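Side-chain contacts in flavin-dependent monooxygenase, oxygenase subunit HsaA (Rhodococcus sp., PDB 2RFQ), which hydroxylates the phenolic ring of the secosteroid 3-HSA at the ortho position, using reduced FMN and oxygen, during bacterial cholesterol breakdown: residues Arg24-Glu29 and Arg35-Ser40; Ala63-Phe68 and Gly299-Glu304; Arg206-Lys211 and Thr217-Glu222; Ile236-Ile241 and Arg321-Gln326. All blocks are in the same frame, centred on the assembly; numbering follows the deposited sequence. Where two conformers were deposited one is given.

Contact 1 of 4, residues Arg24-Glu29 and Arg35-Ser40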
loop_
_atom_site.group_PDB
_atom_site.type_symbol
_atom_site.label_atom_id
_atom_site.label_comp_id
_atom_site.label_asym_id
_atom_site.label_seq_id
_atom_site.Cartn_x
_atom_site.Cartn_y
_atom_site.Cartn_z
ATOM N N ARG A 24 -10.866 9.106 29.832
ATOM C CA ARG A 24 -11.307 7.887 29.145
ATOM C C ARG A 24 -12.731 7.547 29.535
ATOM O O ARG A 24 -13.539 7.226 28.681
ATOM C CB ARG A 24 -10.430 6.693 29.501
ATOM C CG ARG A 24 -9.041 6.765 28.981
ATOM C CD ARG A 24 -8.318 5.403 29.087
ATOM N NE ARG A 24 -6.898 5.692 28.976
ATOM C CZ ARG A 24 -6.074 5.825 30.012
ATOM N NH1 ARG A 24 -4.808 6.159 29.793
ATOM N NH2 ARG A 24 -6.506 5.600 31.259
ATOM N N GLU A 25 -13.032 7.602 30.834
ATOM C CA GLU A 25 -14.368 7.251 31.318
ATOM C C GLU A 25 -15.442 8.149 30.722
ATOM O O GLU A 25 -16.569 7.707 30.502
ATOM C CB GLU A 25 -14.417 7.309 32.840
ATOM C CG GLU A 25 -13.617 6.215 33.499
ATOM C CD GLU A 25 -13.538 6.355 35.000
ATOM O OE1 GLU A 25 -13.822 7.452 35.522
ATOM O OE2 GLU A 25 -13.179 5.359 35.659
ATOM N N ARG A 26 -15.080 9.402 30.437
ATOM C CA ARG A 26 -16.035 10.369 29.935
ATOM C C ARG A 26 -16.124 10.402 28.418
ATOM O O ARG A 26 -16.920 11.179 27.873
ATOM C CB ARG A 26 -15.655 11.778 30.399
ATOM C CG ARG A 26 -15.687 11.960 31.900
ATOM C CD ARG A 26 -15.479 13.414 32.182
ATOM N NE ARG A 26 -15.804 13.697 33.578
ATOM C CZ ARG A 26 -15.228 14.654 34.302
ATOM N NH1 ARG A 26 -14.317 15.453 33.766
ATOM N NH2 ARG A 26 -15.590 14.821 35.568
ATOM N N ALA A 27 -15.294 9.612 27.731
ATOM C CA ALA A 27 -15.246 9.727 26.253
ATOM C C ALA A 27 -16.616 9.551 25.564
ATOM O O ALA A 27 -16.921 10.307 24.631
ATOM C CB ALA A 27 -14.200 8.800 25.667
ATOM N N GLN A 28 -17.448 8.581 25.995
ATOM C CA GLN A 28 -18.750 8.426 25.304
ATOM C C GLN A 28 -19.649 9.605 25.600
ATOM O O GLN A 28 -20.317 10.124 24.717
ATOM C CB GLN A 28 -19.499 7.102 25.595
ATOM C CG GLN A 28 -20.722 6.935 24.631
ATOM C CD GLN A 28 -20.335 6.982 23.116
ATOM O OE1 GLN A 28 -19.385 6.351 22.702
ATOM N NE2 GLN A 28 -21.100 7.711 22.314
ATOM N N GLU A 29 -19.667 10.040 26.860
ATOM C CA GLU A 29 -20.480 11.186 27.216
ATOM C C GLU A 29 -20.070 12.429 26.410
ATOM O O GLU A 29 -20.918 13.194 25.925
ATOM C CB GLU A 29 -20.395 11.469 28.722
ATOM C CG GLU A 29 -21.362 12.560 29.164
ATOM C CD GLU A 29 -21.585 12.596 30.670
ATOM O OE1 GLU A 29 -21.699 11.512 31.276
ATOM O OE2 GLU A 29 -21.728 13.711 31.205
ATOM N N ARG A 35 -19.571 18.078 23.029
ATOM C CA ARG A 35 -18.895 19.179 23.688
ATOM C C ARG A 35 -17.981 18.583 24.739
ATOM O O ARG A 35 -18.315 17.580 25.375
ATOM C CB ARG A 35 -19.951 20.106 24.341
ATOM C CG ARG A 35 -19.511 21.551 24.549
ATOM C CD ARG A 35 -20.665 22.408 25.119
ATOM N NE ARG A 35 -21.202 21.767 26.318
ATOM C CZ ARG A 35 -22.403 21.198 26.413
ATOM N NH1 ARG A 35 -23.272 21.254 25.394
ATOM N NH2 ARG A 35 -22.754 20.579 27.541
ATOM N N ILE A 36 -16.807 19.192 24.925
ATOM C CA ILE A 36 -15.962 18.760 26.025
ATOM C C ILE A 36 -16.642 19.175 27.337
ATOM O O ILE A 36 -17.086 20.308 27.466
ATOM C CB ILE A 36 -14.564 19.408 25.955
ATOM C CG1 ILE A 36 -13.943 19.232 24.555
ATOM C CG2 ILE A 36 -13.658 18.839 27.081
ATOM C CD1 ILE A 36 -13.831 17.757 24.061
ATOM N N PRO A 37 -16.756 18.256 28.298
ATOM C CA PRO A 37 -17.341 18.621 29.593
ATOM C C PRO A 37 -16.594 19.780 30.275
ATOM O O PRO A 37 -15.345 19.890 30.213
ATOM C CB PRO A 37 -17.233 17.330 30.397
ATOM C CG PRO A 37 -17.378 16.264 29.355
ATOM C CD PRO A 37 -16.473 16.809 28.228
ATOM N N ASP A 38 -17.369 20.656 30.901
ATOM C CA ASP A 38 -16.806 21.798 31.631
ATOM C C ASP A 38 -15.794 21.293 32.650
ATOM O O ASP A 38 -14.725 21.899 32.818
ATOM C CB ASP A 38 -17.888 22.580 32.374
ATOM C CG ASP A 38 -18.927 23.204 31.449
ATOM O OD1 ASP A 38 -18.685 23.338 30.235
ATOM O OD2 ASP A 38 -19.987 23.608 31.992
ATOM N N ASP A 39 -16.119 20.174 33.308
ATOM C CA ASP A 39 -15.277 19.713 34.401
ATOM C C ASP A 39 -13.954 19.164 33.873
ATOM O O ASP A 39 -12.921 19.286 34.544
ATOM C CB ASP A 39 -15.990 18.664 35.258
ATOM C CG ASP A 39 -15.270 18.427 36.543
ATOM O OD1 ASP A 39 -15.178 19.384 37.331
ATOM O OD2 ASP A 39 -14.747 17.312 36.732
ATOM N N SER A 40 -13.963 18.609 32.660
ATOM C CA SER A 40 -12.691 18.215 32.015
ATOM C C SER A 40 -11.820 19.428 31.706
ATOM O O SER A 40 -10.606 19.434 31.946
ATOM C CB SER A 40 -12.950 17.398 30.725
ATOM O OG SER A 40 -13.512 16.103 31.027
HETATM O O HOH W 1 -12.373 16.455 35.421
#
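R26 reaches across to the first turn of helix 38-47 and divides its guanidinium between two acceptors there. NH2 forms a salt bridge with D39, donating to OD2 at 2.9 Å with an N-H...O angle of 158°. NH1 gives a hydrogen bond to S40, its distance to OG also being 2.9 Å. Both acceptors lie at the edge of the guanidinium and close to its plane, so the two bonds together hold the flat group against rotation. The carboxylate of D39 stands steeply to that plane, 73° away from it, and OD2 accepts the N-H on its anti side. A water adds a third link: it accepts from R26 NH1 at 2.7 Å and donates to D39 OD2 at 2.8 Å, so NH1 serves two acceptors and OD2 receives two donors. R26 spans the gap because its chain runs extended from CG to NE. Along the way its CD passes the ring of P37, 4.4 Å from CG, a loose apolar contact at the residue in the N-cap position, just before the helix. Were R26 replaced by an alanine, the D39 carboxylate would probably lose its cationic mate and S40 OG this donor, weakening the tie between the start of helix 38-47 and the break between the two preceding helices. P37 also touches T30 of helix 27-33. The whole joins the break between helices 11-25 and 27-33 to the beginning of helix 38-47, within the all-helical N-terminal domain of the acyl-CoA dehydrogenase fold.

Contact 2 of 4, residues Ala63-Phe68 and Gly299-Glu304; sequences ADPVLF and GNVADE
V301 puts its CG1 methyl into the angle between P65 and V66, at the start of helix 65-76, and has more surface buried here than any other residue of the two segments. CG1 lies 3.7 Å from P65 CG and equally 3.7 Å from V66 CG2, so one methyl serves both neighbours. It is the branch anti to the backbone N (chi1 166°) that makes these contacts. V66, the next most buried, works through CG2 alone: beyond V301 this methyl comes over the backbone of the facing helix, 3.8 Å from A302 N, and meets A302 CB at 3.9 Å. No hydrogen bond crosses the interface. In the acyl-CoA dehydrogenase fold this is where a helix of the N-terminal domain rests against a long helix of the C-terminal bundle, here helix 277-309. The meeting point is the first turn of helix 65-76, capped by D64, whose OD1 accepts from V66 N at 3.0 Å, from above the carboxylate plane. P65 lies in that same turn, its ring running past V301 in the opposite direction and also touching Y305 one turn further along helix 277-309. V301 in turn touches T235 and T239 of helix 233-266.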
loop_
_atom_site.group_PDB
_atom_site.type_symbol
_atom_site.label_atom_id
_atom_site.label_comp_id
_atom_site.label_asym_id
_atom_site.label_seq_id
_atom_site.Cartn_x
_atom_site.Cartn_y
_atom_site.Cartn_z
ATOM N N ALA A 63 7.095 27.088 27.296
ATOM C CA ALA A 63 7.816 25.828 27.375
ATOM C C ALA A 63 8.506 25.459 26.075
ATOM O O ALA A 63 8.141 25.962 25.008
ATOM C CB ALA A 63 6.841 24.710 27.763
ATOM N N ASP A 64 9.493 24.574 26.178
ATOM C CA ASP A 64 9.962 23.755 25.048
ATOM C C ASP A 64 8.719 23.211 24.315
ATOM O O ASP A 64 7.864 22.576 24.926
ATOM C CB ASP A 64 10.785 22.605 25.661
ATOM C CG ASP A 64 11.432 21.688 24.632
ATOM O OD1 ASP A 64 10.954 21.577 23.482
ATOM O OD2 ASP A 64 12.442 21.075 25.017
ATOM N N PRO A 65 8.587 23.487 23.004
ATOM C CA PRO A 65 7.376 23.053 22.289
ATOM C C PRO A 65 7.187 21.551 22.279
ATOM O O PRO A 65 6.042 21.097 22.184
ATOM C CB PRO A 65 7.543 23.638 20.865
ATOM C CG PRO A 65 9.027 23.892 20.747
ATOM C CD PRO A 65 9.515 24.235 22.138
ATOM N N VAL A 66 8.276 20.784 22.422
ATOM C CA VAL A 66 8.130 19.317 22.474
ATOM C C VAL A 66 7.336 18.923 23.728
ATOM O O VAL A 66 6.553 17.991 23.701
ATOM C CB VAL A 66 9.457 18.560 22.358
ATOM C CG1 VAL A 66 9.231 17.049 22.548
ATOM C CG2 VAL A 66 10.081 18.833 20.976
ATOM N N LEU A 67 7.539 19.635 24.825
ATOM C CA LEU A 67 6.753 19.351 26.032
ATOM C C LEU A 67 5.260 19.566 25.749
ATOM O O LEU A 67 4.433 18.730 26.117
ATOM C CB LEU A 67 7.222 20.240 27.193
ATOM C CG LEU A 67 6.330 20.184 28.446
ATOM C CD1 LEU A 67 6.201 18.815 29.069
ATOM C CD2 LEU A 67 6.843 21.160 29.499
ATOM N N PHE A 68 4.932 20.661 25.067
ATOM C CA PHE A 68 3.540 20.962 24.742
ATOM C C PHE A 68 2.938 19.842 23.880
ATOM O O PHE A 68 1.844 19.325 24.195
ATOM C CB PHE A 68 3.406 22.306 24.016
ATOM C CG PHE A 68 2.001 22.594 23.571
ATOM C CD1 PHE A 68 1.046 23.023 24.489
ATOM C CD2 PHE A 68 1.630 22.422 22.229
ATOM C CE1 PHE A 68 -0.274 23.283 24.089
ATOM C CE2 PHE A 68 0.300 22.649 21.826
ATOM C CZ PHE A 68 -0.640 23.084 22.752
ATOM N N GLY A 299 10.664 15.235 16.430
ATOM C CA GLY A 299 12.061 15.456 15.997
ATOM C C GLY A 299 12.275 16.762 15.256
ATOM O O GLY A 299 13.236 17.508 15.542
ATOM N N ASN A 300 11.419 17.034 14.275
ATOM C CA ASN A 300 11.551 18.269 13.521
ATOM C C ASN A 300 11.312 19.488 14.421
ATOM O O ASN A 300 12.007 20.485 14.307
ATOM C CB ASN A 300 10.595 18.269 12.323
ATOM C CG ASN A 300 10.982 17.267 11.264
ATOM O OD1 ASN A 300 10.096 16.593 10.675
ATOM N ND2 ASN A 300 12.274 17.169 10.968
ATOM N N VAL A 301 10.323 19.388 15.316
ATOM C CA VAL A 301 10.086 20.473 16.278
ATOM C C VAL A 301 11.336 20.681 17.152
ATOM O O VAL A 301 11.800 21.811 17.335
ATOM C CB VAL A 301 8.835 20.200 17.143
ATOM C CG1 VAL A 301 8.815 21.141 18.330
ATOM C CG2 VAL A 301 7.568 20.422 16.293
ATOM N N ALA A 302 11.878 19.583 17.672
ATOM C CA ALA A 302 13.092 19.677 18.516
ATOM C C ALA A 302 14.285 20.339 17.776
ATOM O O ALA A 302 15.025 21.168 18.348
ATOM C CB ALA A 302 13.471 18.279 19.043
ATOM N N ASP A 303 14.473 19.971 16.516
ATOM C CA ASP A 303 15.565 20.520 15.711
ATOM C C ASP A 303 15.377 22.005 15.476
ATOM O O ASP A 303 16.324 22.796 15.618
ATOM C CB ASP A 303 15.676 19.764 14.388
ATOM C CG ASP A 303 16.238 18.353 14.560
ATOM O OD1 ASP A 303 16.582 17.946 15.690
ATOM O OD2 ASP A 303 16.378 17.671 13.533
ATOM N N GLU A 304 14.153 22.419 15.134
ATOM C CA GLU A 304 13.903 23.854 14.961
ATOM C C GLU A 304 14.206 24.600 16.262
ATOM O O GLU A 304 14.891 25.630 16.266
ATOM C CB GLU A 304 12.461 24.125 14.523
ATOM C CG GLU A 304 12.067 23.465 13.180
ATOM C CD GLU A 304 10.684 23.838 12.717
ATOM O OE1 GLU A 304 9.946 24.509 13.469
ATOM O OE2 GLU A 304 10.320 23.438 11.579
#

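Contact 3 of 4, residues Arg206-Lys211 and Thr217-Glu222; sequences RVLSFK and TAPGLE
L208 meets A218 and P219 through one methyl, CD1, and the contact between the two segments is wholly apolar. That methyl stands 3.8 Å from P219 CD and 4.0 Å from A218 CB, touching the proline at the ring carbon next to its nitrogen and the alanine at its only side-chain carbon. The leucine chain and the proline ring run past each other in opposite senses. With CG anti to the backbone N (chi1 178°) and chi2 at 62°, L208 stretches away from its strand, and this brings CD1 to the loop although the backbones stay well apart, 7.4 Å between the CA atoms of L208 and A218.

No hydrogen bond links the two segments; the polar bonds lie within each segment or run to residues beyond them. S209 N-caps helix 210-214: its OG accepts from K211 N at 3.1 Å, a weak bond with an angle of 128°, and is also hydrogen-bonded to D165. In the other segment, L221 N bonds to A218 O at 3.3 Å, which closes a turn that begins at A218 and contains P219, the two residues L208 touches.

L208 also packs on L98 and F99, and the backbone of G220 bonds to L98. Strand 207-209 pairs antiparallel with strand 162-172 in the beta domain, and the short helix 210-214 then carries the chain round to the loop that leads on to helix 233-266.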
loop_
_atom_site.group_PDB
_atom_site.type_symbol
_atom_site.label_atom_id
_atom_site.label_comp_id
_atom_site.label_asym_id
_atom_site.label_seq_id
_atom_site.Cartn_x
_atom_site.Cartn_y
_atom_site.Cartn_z
ATOM N N ARG A 206 -5.525 44.792 18.106
ATOM C CA ARG A 206 -6.059 43.432 18.228
ATOM C C ARG A 206 -6.034 42.663 16.895
ATOM O O ARG A 206 -6.731 41.658 16.727
ATOM C CB ARG A 206 -7.482 43.491 18.782
ATOM C CG ARG A 206 -7.543 43.900 20.246
ATOM C CD ARG A 206 -8.950 43.652 20.762
ATOM N NE ARG A 206 -9.173 44.278 22.065
ATOM C CZ ARG A 206 -10.382 44.593 22.521
ATOM N NH1 ARG A 206 -11.463 44.347 21.780
ATOM N NH2 ARG A 206 -10.519 45.158 23.718
ATOM N N VAL A 207 -5.198 43.112 15.960
ATOM C CA VAL A 207 -5.084 42.433 14.665
ATOM C C VAL A 207 -3.619 42.142 14.353
ATOM O O VAL A 207 -2.763 43.010 14.515
ATOM C CB VAL A 207 -5.731 43.286 13.541
ATOM C CG1 VAL A 207 -5.581 42.595 12.181
ATOM C CG2 VAL A 207 -7.188 43.521 13.866
ATOM N N LEU A 208 -3.329 40.906 13.937
ATOM C CA LEU A 208 -1.938 40.511 13.697
ATOM C C LEU A 208 -1.773 39.846 12.343
ATOM O O LEU A 208 -2.442 38.859 12.052
ATOM C CB LEU A 208 -1.463 39.542 14.781
ATOM C CG LEU A 208 -0.027 39.006 14.646
ATOM C CD1 LEU A 208 1.022 40.107 14.708
ATOM C CD2 LEU A 208 0.246 37.984 15.746
ATOM N N SER A 209 -0.862 40.380 11.529
ATOM C CA SER A 209 -0.618 39.825 10.211
ATOM C C SER A 209 0.265 38.569 10.290
ATOM O O SER A 209 1.257 38.555 10.999
ATOM C CB SER A 209 0.090 40.871 9.342
ATOM O OG SER A 209 0.530 40.256 8.142
ATOM N N PHE A 210 -0.094 37.521 9.563
ATOM C CA PHE A 210 0.798 36.367 9.469
ATOM C C PHE A 210 2.156 36.707 8.826
ATOM O O PHE A 210 3.173 36.089 9.166
ATOM C CB PHE A 210 0.120 35.228 8.734
ATOM C CG PHE A 210 -0.951 34.567 9.538
ATOM C CD1 PHE A 210 -0.626 33.636 10.529
ATOM C CD2 PHE A 210 -2.280 34.911 9.339
ATOM C CE1 PHE A 210 -1.631 33.013 11.283
ATOM C CE2 PHE A 210 -3.293 34.300 10.093
ATOM C CZ PHE A 210 -2.959 33.351 11.062
ATOM N N LYS A 211 2.183 37.689 7.920
ATOM C CA LYS A 211 3.457 38.149 7.336
ATOM C C LYS A 211 4.380 38.759 8.391
ATOM O O LYS A 211 5.589 38.522 8.367
ATOM C CB LYS A 211 3.206 39.140 6.180
ATOM C CG LYS A 211 4.438 39.433 5.311
ATOM C CD LYS A 211 4.990 38.137 4.691
ATOM C CE LYS A 211 6.024 38.411 3.599
ATOM N NZ LYS A 211 6.783 37.159 3.257
ATOM N N THR A 217 8.672 40.259 13.052
ATOM C CA THR A 217 8.313 41.600 13.491
ATOM C C THR A 217 6.995 41.670 14.288
ATOM O O THR A 217 6.528 42.774 14.578
ATOM C CB THR A 217 8.236 42.630 12.326
ATOM O OG1 THR A 217 7.187 42.277 11.412
ATOM C CG2 THR A 217 9.574 42.736 11.588
ATOM N N ALA A 218 6.424 40.526 14.666
ATOM C CA ALA A 218 5.203 40.552 15.484
ATOM C C ALA A 218 5.497 41.354 16.746
ATOM O O ALA A 218 6.571 41.179 17.341
ATOM C CB ALA A 218 4.723 39.141 15.833
ATOM N N PRO A 219 4.573 42.256 17.139
ATOM C CA PRO A 219 4.868 43.188 18.236
ATOM C C PRO A 219 5.057 42.535 19.607
ATOM O O PRO A 219 5.733 43.115 20.465
ATOM C CB PRO A 219 3.644 44.130 18.254
ATOM C CG PRO A 219 2.564 43.373 17.591
ATOM C CD PRO A 219 3.241 42.501 16.562
ATOM N N GLY A 220 4.464 41.353 19.808
ATOM C CA GLY A 220 4.566 40.638 21.104
ATOM C C GLY A 220 5.964 40.134 21.407
ATOM O O GLY A 220 6.287 39.842 22.567
ATOM N N LEU A 221 6.789 40.010 20.368
ATOM C CA LEU A 221 8.161 39.510 20.520
ATOM C C LEU A 221 9.042 40.473 21.304
ATOM O O LEU A 221 10.098 40.083 21.801
ATOM C CB LEU A 221 8.807 39.252 19.156
ATOM C CG LEU A 221 8.188 38.147 18.298
ATOM C CD1 LEU A 221 8.945 38.093 16.992
ATOM C CD2 LEU A 221 8.217 36.800 19.016
ATOM N N GLU A 222 8.617 41.729 21.411
ATOM C CA GLU A 222 9.449 42.733 22.091
ATOM C C GLU A 222 9.601 42.369 23.568
ATOM O O GLU A 222 10.709 42.370 24.114
ATOM C CB GLU A 222 8.851 44.134 21.932
ATOM C CG GLU A 222 9.694 45.213 22.594
ATOM C CD GLU A 222 9.056 46.612 22.546
ATOM O OE1 GLU A 222 7.888 46.751 22.102
ATOM O OE2 GLU A 222 9.728 47.572 22.988
#

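Contact 4 of 4, residues Ile236-Ile241 and Arg321-Gln326; sequences IHPTTI and RARRDQ
P238 faces Q326 and R323 across two nearly parallel helices, whose local axes run 14° apart and approach to 10.2 Å. The two helices meet here by van der Waals contact, with no hydrogen bond across. P238 CB lies against the amide carbonyl of Q326, 3.2 Å from OE1 and 3.4 Å from CD. The CG of Q326 meets the proline backbone, 3.8 Å from P238 O. R323 crosses the ring at about a right angle and approaches more loosely, its CD being 4.1 Å from P238 CG.

The hydrogen bonds that fix the amide come from its own helix and from beyond the contact. R323 NH1 donates to Q326 OE1 at 2.9 Å, in the carbonyl plane and on a lone pair, while NE2 is bonded to S242 OG and A370 O. R323 can turn back to its neighbour one turn on because its chain is bent at both chi2 (-78°) and chi3 (-74°); its NH1 also bonds to A370 O and its NE to M393 O. A leucine in place of Q326 would probably leave R323 NH1 short of one acceptor and S242 and A370 without the amide donor, in a buried setting.

R324 grips D325 side-on in a salt bridge, with NE 2.8 Å from OD1, and D325 OD1 also bonds to S288 of the second subunit. Helices 233-266 and 316-344 lie side by side in the C-terminal bundle, with T239 touching helix 277-309, T240 and I241 meeting helix 80-96, and R323 covered by helix 373-384.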
loop_
_atom_site.group_PDB
_atom_site.type_symbol
_atom_site.label_atom_id
_atom_site.label_comp_id
_atom_site.label_asym_id
_atom_site.label_seq_id
_atom_site.Cartn_x
_atom_site.Cartn_y
_atom_site.Cartn_z
ATOM N N ILE A 236 4.374 25.121 13.839
ATOM C CA ILE A 236 3.604 25.127 15.091
ATOM C C ILE A 236 2.140 24.744 14.912
ATOM O O ILE A 236 1.602 23.908 15.679
ATOM C CB ILE A 236 3.715 26.537 15.736
ATOM C CG1 ILE A 236 5.165 26.748 16.228
ATOM C CG2 ILE A 236 2.655 26.742 16.847
ATOM C CD1 ILE A 236 5.520 25.973 17.552
ATOM N N HIS A 237 1.476 25.372 13.942
ATOM C CA HIS A 237 0.019 25.135 13.822
ATOM C C HIS A 237 -0.249 23.753 13.220
ATOM O O HIS A 237 -0.982 22.954 13.821
ATOM C CB HIS A 237 -0.660 26.282 13.088
ATOM C CG HIS A 237 -2.109 26.046 12.799
ATOM N ND1 HIS A 237 -3.022 25.719 13.781
ATOM C CD2 HIS A 237 -2.797 26.074 11.634
ATOM C CE1 HIS A 237 -4.215 25.562 13.231
ATOM N NE2 HIS A 237 -4.103 25.767 11.930
ATOM N N PRO A 238 0.372 23.434 12.068
ATOM C CA PRO A 238 0.115 22.067 11.578
ATOM C C PRO A 238 0.513 20.937 12.557
ATOM O O PRO A 238 -0.172 19.909 12.628
ATOM C CB PRO A 238 0.921 22.002 10.271
ATOM C CG PRO A 238 0.914 23.444 9.795
ATOM C CD PRO A 238 1.169 24.208 11.100
ATOM N N THR A 239 1.589 21.117 13.316
ATOM C CA THR A 239 1.958 20.086 14.315
ATOM C C THR A 239 0.867 19.989 15.412
ATOM O O THR A 239 0.572 18.893 15.909
ATOM C CB THR A 239 3.349 20.364 14.911
ATOM O OG1 THR A 239 4.312 20.328 13.846
ATOM C CG2 THR A 239 3.741 19.295 15.976
ATOM N N THR A 240 0.244 21.127 15.741
ATOM C CA THR A 240 -0.898 21.122 16.695
ATOM C C THR A 240 -2.103 20.303 16.191
ATOM O O THR A 240 -2.892 19.784 16.978
ATOM C CB THR A 240 -1.269 22.536 17.186
ATOM O OG1 THR A 240 -1.055 22.599 18.617
ATOM C CG2 THR A 240 -2.725 22.861 16.935
ATOM N N ILE A 241 -2.195 20.155 14.870
ATOM C CA ILE A 241 -3.212 19.362 14.217
ATOM C C ILE A 241 -2.812 17.887 14.107
ATOM O O ILE A 241 -3.662 16.998 14.251
ATOM C CB ILE A 241 -3.518 19.986 12.804
ATOM C CG1 ILE A 241 -4.039 21.415 12.969
ATOM C CG2 ILE A 241 -4.377 19.042 11.924
ATOM C CD1 ILE A 241 -5.245 21.549 13.951
ATOM N N ARG A 321 11.031 20.105 5.504
ATOM C CA ARG A 321 11.027 18.739 6.062
ATOM C C ARG A 321 9.946 18.571 7.139
ATOM O O ARG A 321 9.294 17.521 7.221
ATOM C CB ARG A 321 12.394 18.335 6.643
ATOM C CG ARG A 321 13.376 17.968 5.548
ATOM C CD ARG A 321 14.623 17.320 6.118
ATOM N NE ARG A 321 15.488 18.316 6.723
ATOM C CZ ARG A 321 15.811 18.394 8.003
ATOM N NH1 ARG A 321 15.340 17.508 8.885
ATOM N NH2 ARG A 321 16.636 19.365 8.396
ATOM N N ALA A 322 9.767 19.604 7.957
ATOM C CA ALA A 322 8.771 19.584 9.017
ATOM C C ALA A 322 7.389 19.360 8.432
ATOM O O ALA A 322 6.662 18.482 8.865
ATOM C CB ALA A 322 8.831 20.876 9.852
ATOM N N ARG A 323 7.042 20.146 7.407
ATOM C CA ARG A 323 5.732 19.969 6.761
ATOM C C ARG A 323 5.560 18.591 6.109
ATOM O O ARG A 323 4.512 17.945 6.248
ATOM C CB ARG A 323 5.491 21.097 5.770
ATOM C CG ARG A 323 5.016 22.377 6.455
ATOM C CD ARG A 323 3.534 22.258 6.808
ATOM N NE ARG A 323 2.702 22.385 5.589
ATOM C CZ ARG A 323 1.538 21.767 5.388
ATOM N NH1 ARG A 323 1.021 20.934 6.307
ATOM N NH2 ARG A 323 0.880 22.006 4.257
ATOM N N ARG A 324 6.608 18.152 5.409
ATOM C CA ARG A 324 6.631 16.815 4.787
ATOM C C ARG A 324 6.288 15.723 5.798
ATOM O O ARG A 324 5.408 14.912 5.573
ATOM C CB ARG A 324 8.011 16.560 4.175
ATOM C CG ARG A 324 8.194 15.131 3.637
ATOM C CD ARG A 324 9.685 14.791 3.399
ATOM N NE ARG A 324 10.359 14.605 4.674
ATOM C CZ ARG A 324 11.681 14.562 4.843
ATOM N NH1 ARG A 324 12.530 14.699 3.800
ATOM N NH2 ARG A 324 12.167 14.352 6.064
ATOM N N ASP A 325 6.998 15.714 6.925
ATOM C CA ASP A 325 6.847 14.651 7.910
ATOM C C ASP A 325 5.589 14.802 8.739
ATOM O O ASP A 325 5.082 13.819 9.284
ATOM C CB ASP A 325 8.083 14.630 8.817
ATOM C CG ASP A 325 9.362 14.203 8.070
ATOM O OD1 ASP A 325 9.269 13.557 6.994
ATOM O OD2 ASP A 325 10.451 14.526 8.583
ATOM N N GLN A 326 5.111 16.036 8.873
ATOM C CA GLN A 326 3.937 16.332 9.683
ATOM C C GLN A 326 2.653 15.809 9.023
ATOM O O GLN A 326 1.866 15.069 9.642
ATOM C CB GLN A 326 3.851 17.830 10.013
ATOM C CG GLN A 326 2.478 18.238 10.559
ATOM C CD GLN A 326 1.605 18.793 9.469
ATOM O OE1 GLN A 326 2.085 19.534 8.605
ATOM N NE2 GLN A 326 0.304 18.448 9.497
#

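Overall arrangement
Contacts 2 and 4 adjoin: their centres are 11 Å apart and they touch directly, with E304 OE2 3.4 Å from A322 CB and F68 CE2 3.5 Å from T240 OG1. Both also reach the second subunit. Contacts 1 and 3 lie on opposite sides of the chain's centre, their own centres 35 Å apart; contact 3 comes within about 7 Å of contact 4 at the nearest atoms, contact 1 only within about 13 Å. Measured between side chains, P238 is about 7 Å from H368 and L208 about 9 Å from Y120, both probable FMN-binding residues by analogy with relatives, while P37 is about 12 Å from W84, another.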